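Local coordinates for protein alpha-amylase (Eisenia fetida, PDB 6M4K) that probably cleaves internal alpha-1,4-glucosidic bonds of starch-like polysaccharides as a calcium-containing, cold-active family 13 glycoside hydrolase, at residues A[67-76]-A[106-117]; A[313-321]-A[345-355]. One frame throughout, in Å; residues are numbered along the deposited sequence. Where two conformers were deposited one is given.

Contact 1: residues A[67-76]-A[106-117]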
loop_
_atom_site.group_PDB
_atom_site.type_symbol
_atom_site.label_atom_id
_atom_site.label_comp_id
_atom_site.label_asym_id
_atom_site.label_seq_id
_atom_site.Cartn_x
_atom_site.Cartn_y
_atom_site.Cartn_z
ATOM N N TYR A 67 -13.249 7.409 5.265
ATOM C CA TYR A 67 -12.500 7.279 6.506
ATOM C C TYR A 67 -13.264 7.830 7.704
ATOM O O TYR A 67 -12.673 8.033 8.769
ATOM C CB TYR A 67 -11.091 7.866 6.333
ATOM C CG TYR A 67 -10.320 6.983 5.377
ATOM C CD1 TYR A 67 -9.687 5.828 5.834
ATOM C CD2 TYR A 67 -10.292 7.242 4.012
ATOM C CE1 TYR A 67 -9.032 4.970 4.961
ATOM C CE2 TYR A 67 -9.641 6.396 3.131
ATOM C CZ TYR A 67 -9.009 5.262 3.616
ATOM O OH TYR A 67 -8.380 4.432 2.713
ATOM N N GLN A 68 -14.582 8.027 7.555
ATOM C CA GLN A 68 -15.483 8.441 8.630
ATOM C C GLN A 68 -16.587 7.402 8.764
ATOM O O GLN A 68 -17.673 7.543 8.174
ATOM C CB GLN A 68 -16.039 9.840 8.374
ATOM C CG GLN A 68 -14.956 10.886 8.499
ATOM C CD GLN A 68 -15.490 12.298 8.472
ATOM O OE1 GLN A 68 -16.485 12.616 9.130
ATOM N NE2 GLN A 68 -14.834 13.157 7.708
ATOM N N PRO A 69 -16.362 6.351 9.550
ATOM C CA PRO A 69 -17.387 5.318 9.720
ATOM C C PRO A 69 -18.670 5.868 10.328
ATOM O O PRO A 69 -18.653 6.726 11.218
ATOM C CB PRO A 69 -16.725 4.310 10.665
ATOM C CG PRO A 69 -15.267 4.500 10.427
ATOM C CD PRO A 69 -15.087 5.975 10.190
ATOM N N VAL A 70 -19.778 5.313 9.848
ATOM C CA VAL A 70 -21.100 5.565 10.397
ATOM C C VAL A 70 -21.681 4.322 11.070
ATOM O O VAL A 70 -22.350 4.424 12.103
ATOM C CB VAL A 70 -22.034 6.128 9.301
ATOM C CG1 VAL A 70 -23.500 6.139 9.761
ATOM C CG2 VAL A 70 -21.580 7.530 8.905
ATOM N N SER A 71 -21.401 3.141 10.529
ATOM C CA SER A 71 -21.752 1.884 11.183
ATOM C C SER A 71 -20.851 0.797 10.616
ATOM O O SER A 71 -19.953 1.066 9.815
ATOM C CB SER A 71 -23.232 1.535 10.999
ATOM O OG SER A 71 -23.434 0.891 9.759
ATOM N N TYR A 72 -21.090 -0.442 11.048
ATOM C CA TYR A 72 -20.342 -1.587 10.543
ATOM C C TYR A 72 -21.173 -2.466 9.614
ATOM O O TYR A 72 -20.793 -3.614 9.349
ATOM C CB TYR A 72 -19.699 -2.365 11.695
ATOM C CG TYR A 72 -18.847 -1.476 12.577
ATOM C CD1 TYR A 72 -17.613 -0.995 12.139
ATOM C CD2 TYR A 72 -19.279 -1.098 13.844
ATOM C CE1 TYR A 72 -16.843 -0.165 12.942
ATOM C CE2 TYR A 72 -18.516 -0.274 14.650
ATOM C CZ TYR A 72 -17.290 0.186 14.209
ATOM O OH TYR A 72 -16.542 1.006 15.023
ATOM N N THR A 73 -22.294 -1.954 9.096
ATOM C CA THR A 73 -22.903 -2.627 7.959
ATOM C C THR A 73 -21.990 -2.479 6.744
ATOM O O THR A 73 -20.990 -1.762 6.782
ATOM C CB THR A 73 -24.303 -2.084 7.669
ATOM O OG1 THR A 73 -24.211 -0.776 7.084
ATOM C CG2 THR A 73 -25.120 -2.025 8.955
ATOM N N MET A 74 -22.320 -3.177 5.664
ATOM C CA MET A 74 -21.371 -3.399 4.577
ATOM C C MET A 74 -21.867 -2.894 3.229
ATOM O O MET A 74 -21.601 -3.494 2.188
ATOM C CB MET A 74 -20.958 -4.865 4.527
ATOM C CG MET A 74 -20.030 -5.234 5.684
ATOM S SD MET A 74 -18.410 -4.451 5.523
ATOM C CE MET A 74 -17.807 -5.396 4.125
ATOM N N ASN A 75 -22.552 -1.756 3.228
ATOM C CA ASN A 75 -22.933 -1.065 2.000
ATOM C C ASN A 75 -22.134 0.231 1.937
ATOM O O ASN A 75 -22.277 1.087 2.816
ATOM C CB ASN A 75 -24.431 -0.770 2.031
ATOM C CG ASN A 75 -24.993 -0.394 0.675
ATOM O OD1 ASN A 75 -24.384 -0.627 -0.368
ATOM N ND2 ASN A 75 -26.190 0.182 0.686
ATOM N N SER A 76 -21.271 0.353 0.923
ATOM C CA SER A 76 -20.315 1.445 0.802
ATOM C C SER A 76 -20.341 1.978 -0.625
ATOM O O SER A 76 -21.011 1.436 -1.512
ATOM C CB SER A 76 -18.893 0.955 1.113
ATOM O OG SER A 76 -18.427 0.101 0.077
ATOM N N HIS A 106 -11.989 5.827 15.092
ATOM C CA HIS A 106 -12.898 6.956 15.178
ATOM C C HIS A 106 -14.138 6.652 14.363
ATOM O O HIS A 106 -14.215 5.661 13.632
ATOM C CB HIS A 106 -12.203 8.203 14.650
ATOM C CG HIS A 106 -11.583 8.014 13.303
ATOM N ND1 HIS A 106 -10.235 7.770 13.130
ATOM C CD2 HIS A 106 -12.133 8.012 12.066
ATOM C CE1 HIS A 106 -9.984 7.641 11.837
ATOM N NE2 HIS A 106 -11.119 7.782 11.169
ATOM N N MET A 107 -15.128 7.529 14.524
ATOM C CA MET A 107 -16.319 7.525 13.683
ATOM C C MET A 107 -16.270 8.725 12.738
ATOM O O MET A 107 -15.353 8.826 11.916
ATOM C CB MET A 107 -17.587 7.460 14.544
ATOM C CG MET A 107 -17.703 6.185 15.369
ATOM S SD MET A 107 -17.702 4.649 14.409
ATOM C CE MET A 107 -19.370 4.664 13.725
ATOM N N THR A 108 -17.220 9.649 12.832
ATOM C CA THR A 108 -17.203 10.830 11.979
ATOM C C THR A 108 -16.614 12.017 12.724
ATOM O O THR A 108 -16.368 11.968 13.935
ATOM C CB THR A 108 -18.616 11.210 11.515
ATOM O OG1 THR A 108 -19.396 11.633 12.653
ATOM C CG2 THR A 108 -19.288 10.044 10.834
ATOM N N GLY A 109 -16.425 13.108 11.984
ATOM C CA GLY A 109 -16.245 14.412 12.585
ATOM C C GLY A 109 -17.569 14.976 13.067
ATOM O O GLY A 109 -18.568 14.266 13.218
ATOM N N GLY A 110 -17.570 16.284 13.309
ATOM C CA GLY A 110 -18.782 16.960 13.725
ATOM C C GLY A 110 -19.828 17.009 12.627
ATOM O O GLY A 110 -19.596 16.690 11.458
ATOM N N GLY A 111 -21.026 17.437 13.020
ATOM C CA GLY A 111 -22.134 17.498 12.091
ATOM C C GLY A 111 -22.979 16.244 12.121
ATOM O O GLY A 111 -22.703 15.265 12.820
ATOM N N SER A 112 -24.058 16.276 11.349
ATOM C CA SER A 112 -24.987 15.163 11.327
ATOM C C SER A 112 -25.370 14.863 9.889
ATOM O O SER A 112 -25.187 15.683 8.987
ATOM C CB SER A 112 -26.254 15.459 12.137
ATOM O OG SER A 112 -27.064 16.405 11.450
ATOM N N GLY A 113 -25.929 13.678 9.702
ATOM C CA GLY A 113 -26.362 13.248 8.386
ATOM C C GLY A 113 -26.641 11.767 8.399
ATOM O O GLY A 113 -26.990 11.191 9.436
ATOM N N THR A 114 -26.487 11.154 7.239
ATOM C CA THR A 114 -26.584 9.712 7.142
ATOM C C THR A 114 -25.357 9.164 6.432
ATOM O O THR A 114 -24.602 9.894 5.781
ATOM C CB THR A 114 -27.863 9.275 6.425
ATOM O OG1 THR A 114 -27.943 9.913 5.140
ATOM C CG2 THR A 114 -29.098 9.652 7.252
ATOM N N GLY A 115 -25.164 7.856 6.581
ATOM C CA GLY A 115 -24.096 7.151 5.913
ATOM C C GLY A 115 -24.546 6.503 4.617
ATOM O O GLY A 115 -25.667 6.692 4.135
ATOM N N SER A 116 -23.640 5.702 4.058
ATOM C CA SER A 116 -23.841 5.062 2.765
ATOM C C SER A 116 -24.844 3.919 2.805
ATOM O O SER A 116 -25.146 3.355 1.745
ATOM C CB SER A 116 -22.495 4.550 2.237
ATOM O OG SER A 116 -21.861 3.693 3.188
ATOM N N ASP A 117 -25.337 3.546 3.987
ATOM C CA ASP A 117 -26.365 2.522 4.127
ATOM C C ASP A 117 -27.629 3.092 4.756
ATOM O O ASP A 117 -28.502 2.324 5.172
ATOM C CB ASP A 117 -25.842 1.321 4.935
ATOM C CG ASP A 117 -26.552 0.020 4.597
ATOM O OD1 ASP A 117 -27.228 -0.058 3.554
ATOM O OD2 ASP A 117 -26.422 -0.946 5.378
HETATM O O HOH W 1 -14.832 2.668 13.767
#
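Asp117 meets 67-76 with both carboxylate oxygens. Thr73 OG1 donates to Asp117 OD2 on its anti side at 2.8 Å, while Asn75 ND2, 3.1 Å from Asp117 OD1, comes from above the carboxylate plane, the Asn75 amide standing nearly perpendicular to it. Asp117 CG lies anti to the backbone N (chi1 -153°), which carries the carboxylate over to both donors. With an alanine here, Thr73 OG1 and Asn75 ND2 would probably lose their shared acceptor and the Asn75 amide would be freer to turn. Next door, Ser116 OG donates to a lone pair of Asn75 O at 2.7 Å. At the far end, Gly109 N gives a nearly straight bond to Gln68 OE1 at 2.9 Å, from above the amide plane; Arg54 is a second donor to this oxygen. His106 NE2, also a donor, reaches Tyr67 O at 2.9 Å in the plane of its ring.

Packing fills the middle. Met107, bent at chi2 and chi3, folds its CE against Pro69 O and Val70 O, with SD 3.9 Å from Pro69 CB and in an oblique Met-aromatic contact with the Tyr72 ring. Val70 CG2 touches Thr108 CG2 and lies 3.9 Å from Gly115 CA.

The contact joins the loop between barrel strand 44-47 and helix 81-93 to the long excursion after the third barrel strand, 97-102, which in family 13 amylases is domain B. Phe121 of strand 120-122, the hairpin partner of 112-114, packs on Val70 and Thr108, and helix 176-192 borders Tyr72.

Contact 2: residues A[313-321]-A[345-355]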
loop_
_atom_site.group_PDB
_atom_site.type_symbol
_atom_site.label_atom_id
_atom_site.label_comp_id
_atom_site.label_asym_id
_atom_site.label_seq_id
_atom_site.Cartn_x
_atom_site.Cartn_y
_atom_site.Cartn_z
ATOM N N PHE A 313 4.940 17.717 -1.156
ATOM C CA PHE A 313 5.028 17.188 -2.515
ATOM C C PHE A 313 6.462 17.032 -3.026
ATOM O O PHE A 313 6.659 16.724 -4.207
ATOM C CB PHE A 313 4.209 18.049 -3.481
ATOM C CG PHE A 313 2.733 17.762 -3.449
ATOM C CD1 PHE A 313 2.228 16.621 -4.045
ATOM C CD2 PHE A 313 1.854 18.634 -2.834
ATOM C CE1 PHE A 313 0.874 16.348 -4.024
ATOM C CE2 PHE A 313 0.493 18.364 -2.812
ATOM C CZ PHE A 313 0.010 17.220 -3.407
ATOM N N GLY A 314 7.461 17.212 -2.170
ATOM C CA GLY A 314 8.834 17.296 -2.622
ATOM C C GLY A 314 9.696 16.053 -2.502
ATOM O O GLY A 314 10.865 16.093 -2.890
ATOM N N THR A 315 9.148 14.945 -2.009
ATOM C CA THR A 315 9.900 13.737 -1.657
ATOM C C THR A 315 9.221 12.483 -2.200
ATOM O O THR A 315 9.835 11.706 -2.938
ATOM C CB THR A 315 10.099 13.611 -0.139
ATOM O OG1 THR A 315 11.011 14.622 0.317
ATOM C CG2 THR A 315 10.669 12.240 0.222
ATOM N N ILE A 316 7.948 12.278 -1.850
ATOM C CA ILE A 316 7.239 11.084 -2.298
ATOM C C ILE A 316 7.138 11.066 -3.819
ATOM O O ILE A 316 6.867 12.091 -4.459
ATOM C CB ILE A 316 5.857 11.023 -1.627
ATOM C CG1 ILE A 316 5.987 10.931 -0.099
ATOM C CG2 ILE A 316 5.046 9.842 -2.163
ATOM C CD1 ILE A 316 6.826 9.741 0.392
ATOM N N LEU A 317 7.350 9.896 -4.410
ATOM C CA LEU A 317 7.166 9.704 -5.840
ATOM C C LEU A 317 5.813 9.060 -6.117
ATOM O O LEU A 317 5.358 8.183 -5.371
ATOM C CB LEU A 317 8.290 8.846 -6.419
ATOM C CG LEU A 317 9.644 9.551 -6.461
ATOM C CD1 LEU A 317 10.772 8.559 -6.736
ATOM C CD2 LEU A 317 9.612 10.662 -7.528
ATOM N N THR A 318 5.160 9.523 -7.184
ATOM C CA THR A 318 3.816 9.098 -7.538
ATOM C C THR A 318 3.734 8.998 -9.051
ATOM O O THR A 318 4.685 9.310 -9.767
ATOM C CB THR A 318 2.775 10.120 -7.073
ATOM O OG1 THR A 318 2.846 11.279 -7.928
ATOM C CG2 THR A 318 3.025 10.556 -5.649
ATOM N N PHE A 319 2.567 8.581 -9.549
ATOM C CA PHE A 319 2.371 8.485 -10.995
ATOM C C PHE A 319 2.547 9.829 -11.703
ATOM O O PHE A 319 2.760 9.844 -12.919
ATOM C CB PHE A 319 1.008 7.863 -11.330
ATOM C CG PHE A 319 -0.172 8.737 -10.992
ATOM C CD1 PHE A 319 -0.672 9.637 -11.929
ATOM C CD2 PHE A 319 -0.797 8.639 -9.767
ATOM C CE1 PHE A 319 -1.756 10.434 -11.635
ATOM C CE2 PHE A 319 -1.895 9.437 -9.465
ATOM C CZ PHE A 319 -2.374 10.343 -10.411
ATOM N N PHE A 320 2.474 10.947 -10.977
ATOM C CA PHE A 320 2.755 12.246 -11.588
ATOM C C PHE A 320 4.228 12.411 -11.946
ATOM O O PHE A 320 4.562 13.266 -12.775
ATOM C CB PHE A 320 2.287 13.384 -10.670
ATOM C CG PHE A 320 0.802 13.634 -10.704
ATOM C CD1 PHE A 320 0.217 14.252 -11.797
ATOM C CD2 PHE A 320 -0.006 13.285 -9.632
ATOM C CE1 PHE A 320 -1.149 14.494 -11.825
ATOM C CE2 PHE A 320 -1.365 13.525 -9.657
ATOM C CZ PHE A 320 -1.936 14.134 -10.751
ATOM N N GLU A 321 5.121 11.629 -11.335
ATOM C CA GLU A 321 6.534 11.618 -11.685
ATOM C C GLU A 321 6.864 10.221 -12.198
ATOM O O GLU A 321 7.655 9.491 -11.594
ATOM C CB GLU A 321 7.394 11.974 -10.463
ATOM C CG GLU A 321 7.054 13.325 -9.812
ATOM C CD GLU A 321 5.856 13.264 -8.868
ATOM O OE1 GLU A 321 5.685 12.234 -8.174
ATOM O OE2 GLU A 321 5.068 14.238 -8.826
ATOM N N SER A 345 -3.932 3.956 -8.642
ATOM C CA SER A 345 -4.502 5.281 -8.429
ATOM C C SER A 345 -5.539 5.660 -9.479
ATOM O O SER A 345 -5.650 5.051 -10.547
ATOM C CB SER A 345 -3.399 6.340 -8.494
ATOM O OG SER A 345 -2.314 5.997 -7.657
ATOM N N TYR A 346 -6.250 6.743 -9.168
ATOM C CA TYR A 346 -7.010 7.464 -10.172
ATOM C C TYR A 346 -6.442 8.870 -10.338
ATOM O O TYR A 346 -5.806 9.426 -9.444
ATOM C CB TYR A 346 -8.503 7.501 -9.827
ATOM C CG TYR A 346 -8.886 8.172 -8.516
ATOM C CD1 TYR A 346 -8.944 9.560 -8.423
ATOM C CD2 TYR A 346 -9.233 7.423 -7.389
ATOM C CE1 TYR A 346 -9.317 10.182 -7.253
ATOM C CE2 TYR A 346 -9.614 8.042 -6.210
ATOM C CZ TYR A 346 -9.661 9.424 -6.143
ATOM O OH TYR A 346 -10.060 10.027 -4.981
ATOM N N ASN A 347 -6.706 9.452 -11.507
ATOM C CA ASN A 347 -6.295 10.817 -11.800
ATOM C C ASN A 347 -7.269 11.810 -11.179
ATOM O O ASN A 347 -8.458 11.537 -11.020
ATOM C CB ASN A 347 -6.252 11.002 -13.318
ATOM C CG ASN A 347 -5.342 12.134 -13.752
ATOM O OD1 ASN A 347 -4.666 12.759 -12.944
ATOM N ND2 ASN A 347 -5.313 12.388 -15.057
ATOM N N TRP A 348 -6.751 12.976 -10.831
ATOM C CA TRP A 348 -7.581 14.051 -10.312
ATOM C C TRP A 348 -6.873 15.357 -10.620
ATOM O O TRP A 348 -5.681 15.356 -10.949
ATOM C CB TRP A 348 -7.842 13.892 -8.802
ATOM C CG TRP A 348 -6.728 14.375 -7.903
ATOM C CD1 TRP A 348 -6.640 15.597 -7.280
ATOM C CD2 TRP A 348 -5.555 13.643 -7.509
ATOM N NE1 TRP A 348 -5.484 15.665 -6.530
ATOM C CE2 TRP A 348 -4.802 14.482 -6.659
ATOM C CE3 TRP A 348 -5.070 12.356 -7.792
ATOM C CZ2 TRP A 348 -3.597 14.080 -6.095
ATOM C CZ3 TRP A 348 -3.865 11.959 -7.220
ATOM C CH2 TRP A 348 -3.146 12.824 -6.388
ATOM N N PRO A 349 -7.608 16.517 -10.579
ATOM C CA PRO A 349 -6.965 17.786 -10.981
ATOM C C PRO A 349 -6.071 18.355 -9.888
ATOM O O PRO A 349 -6.348 19.397 -9.274
ATOM C CB PRO A 349 -8.175 18.679 -11.284
ATOM C CG PRO A 349 -9.210 18.201 -10.321
ATOM C CD PRO A 349 -9.042 16.695 -10.285
ATOM N N ARG A 350 -4.964 17.654 -9.616
ATOM C CA ARG A 350 -4.014 18.120 -8.615
ATOM C C ARG A 350 -3.599 19.551 -8.928
ATOM O O ARG A 350 -3.250 19.869 -10.067
ATOM C CB ARG A 350 -2.780 17.206 -8.602
ATOM C CG ARG A 350 -1.815 17.491 -7.448
ATOM C CD ARG A 350 -0.550 16.640 -7.524
ATOM N NE ARG A 350 0.324 17.152 -8.571
ATOM C CZ ARG A 350 1.589 16.794 -8.747
ATOM N NH1 ARG A 350 2.145 15.892 -7.948
ATOM N NH2 ARG A 350 2.309 17.345 -9.716
ATOM N N ASN A 351 -3.630 20.404 -7.909
ATOM C CA ASN A 351 -3.505 21.850 -8.121
ATOM C C ASN A 351 -2.779 22.430 -6.905
ATOM O O ASN A 351 -3.409 22.840 -5.930
ATOM C CB ASN A 351 -4.886 22.468 -8.304
ATOM C CG ASN A 351 -4.824 23.928 -8.660
ATOM O OD1 ASN A 351 -4.279 24.284 -9.698
ATOM N ND2 ASN A 351 -5.374 24.775 -7.813
ATOM N N ILE A 352 -1.448 22.421 -6.963
ATOM C CA ILE A 352 -0.640 22.750 -5.790
ATOM C C ILE A 352 -0.475 24.261 -5.685
ATOM O O ILE A 352 0.063 24.906 -6.591
ATOM C CB ILE A 352 0.712 22.020 -5.811
ATOM C CG1 ILE A 352 0.473 20.506 -5.828
ATOM C CG2 ILE A 352 1.554 22.417 -4.592
ATOM C CD1 ILE A 352 1.687 19.692 -6.261
ATOM N N VAL A 353 -0.938 24.823 -4.576
ATOM C CA VAL A 353 -0.871 26.255 -4.310
ATOM C C VAL A 353 -0.315 26.409 -2.906
ATOM O O VAL A 353 -0.880 25.870 -1.948
ATOM C CB VAL A 353 -2.259 26.916 -4.425
ATOM C CG1 VAL A 353 -2.185 28.403 -4.098
ATOM C CG2 VAL A 353 -2.834 26.694 -5.817
ATOM N N ASN A 354 0.808 27.115 -2.783
ATOM C CA ASN A 354 1.481 27.257 -1.496
ATOM C C ASN A 354 1.736 25.892 -0.857
ATOM O O ASN A 354 1.540 25.697 0.344
ATOM C CB ASN A 354 0.704 28.188 -0.568
ATOM C CG ASN A 354 0.512 29.571 -1.164
ATOM O OD1 ASN A 354 1.441 30.149 -1.729
ATOM N ND2 ASN A 354 -0.701 30.101 -1.053
ATOM N N GLY A 355 2.152 24.931 -1.682
ATOM C CA GLY A 355 2.539 23.614 -1.212
ATOM C C GLY A 355 1.407 22.656 -0.898
ATOM O O GLY A 355 1.681 21.521 -0.484
HETATM O O HOH W 2 4.414 20.501 -0.959
HETATM O O HOH W 3 1.307 13.533 -6.487
HETATM O O HOH W 4 4.771 16.227 -10.499
#
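Arg350 reaches across to Phe320 and Phe313 and can be followed outward from its backbone. Arg350 CB rests 3.8 Å from Phe320 CZ and also sits over a face of the Trp348 indole. With CG anti to the backbone N (chi1 -172°) and CD anti in turn, the chain runs straight past the Phe320 ring, and Arg350 CD makes a CH-pi contact with that ring while lying 3.8 Å from Phe313 CE1. A bend at chi3 then lays the guanidinium flat on Phe320: the planes differ by 17°, Arg350 CZ is 4.1 Å from the centroid of the Phe320 ring, and Arg350 NE stands over the ring centre. On the other side of the guanidinium comes Ile352 CD1. The tip is polar. Arg350 NH1 forms a weak, long salt bridge with Glu321 OE2 at 3.5 Å and donates to a water that also contacts Thr318 OG1; NH2 donates to a second water, which in turn donates to Glu321 OE2.

Phe320 is held on its opposite face by Phe319 CE1, and turns its edge to the face of Trp348 in a T-shaped pair with planes at 86°. Phe319 continues the row, its CE2 3.6 Å from Ser345 CB. At the other end Ile352 CD1 sits over the centre of the Phe313 ring, 3.6 Å from its centroid, and a water bridges Phe313 N and Gly355 O.

Thus the loop before helix 322-334 meets the loop after the last barrel strand, 339-344, mainly through aromatic and cation-pi contacts. Glu321, whose OE1 accepts from Thr318 N, meets Arg350 both directly, by the weak bond, and through a water. The positive charge is probably offset by Glu321, with Asp357 of strand 356-357 also touching the side chain, and stabilised by the face of Phe320.

Overall arrangement
Both contacts are made by loops of the same catalytic domain, at different points around its barrel, their centres about 28 Å apart and their nearest atoms about 9 Å apart. Contact 1 draws together the loops that follow the second and third barrel strands; contact 2 those that follow the seventh and eighth. All four leave the C-terminal ends of barrel strands, the side where the substrate cleft of family 13 enzymes lies. Contact 1 borders the calcium site: the side chain of His106 lies about 7 Å from the calcium ion, adjoins the ligand Asn105 and is about 5 Å from that of the ligand Asp170. Contact 2 lies away from the metal and is less buried.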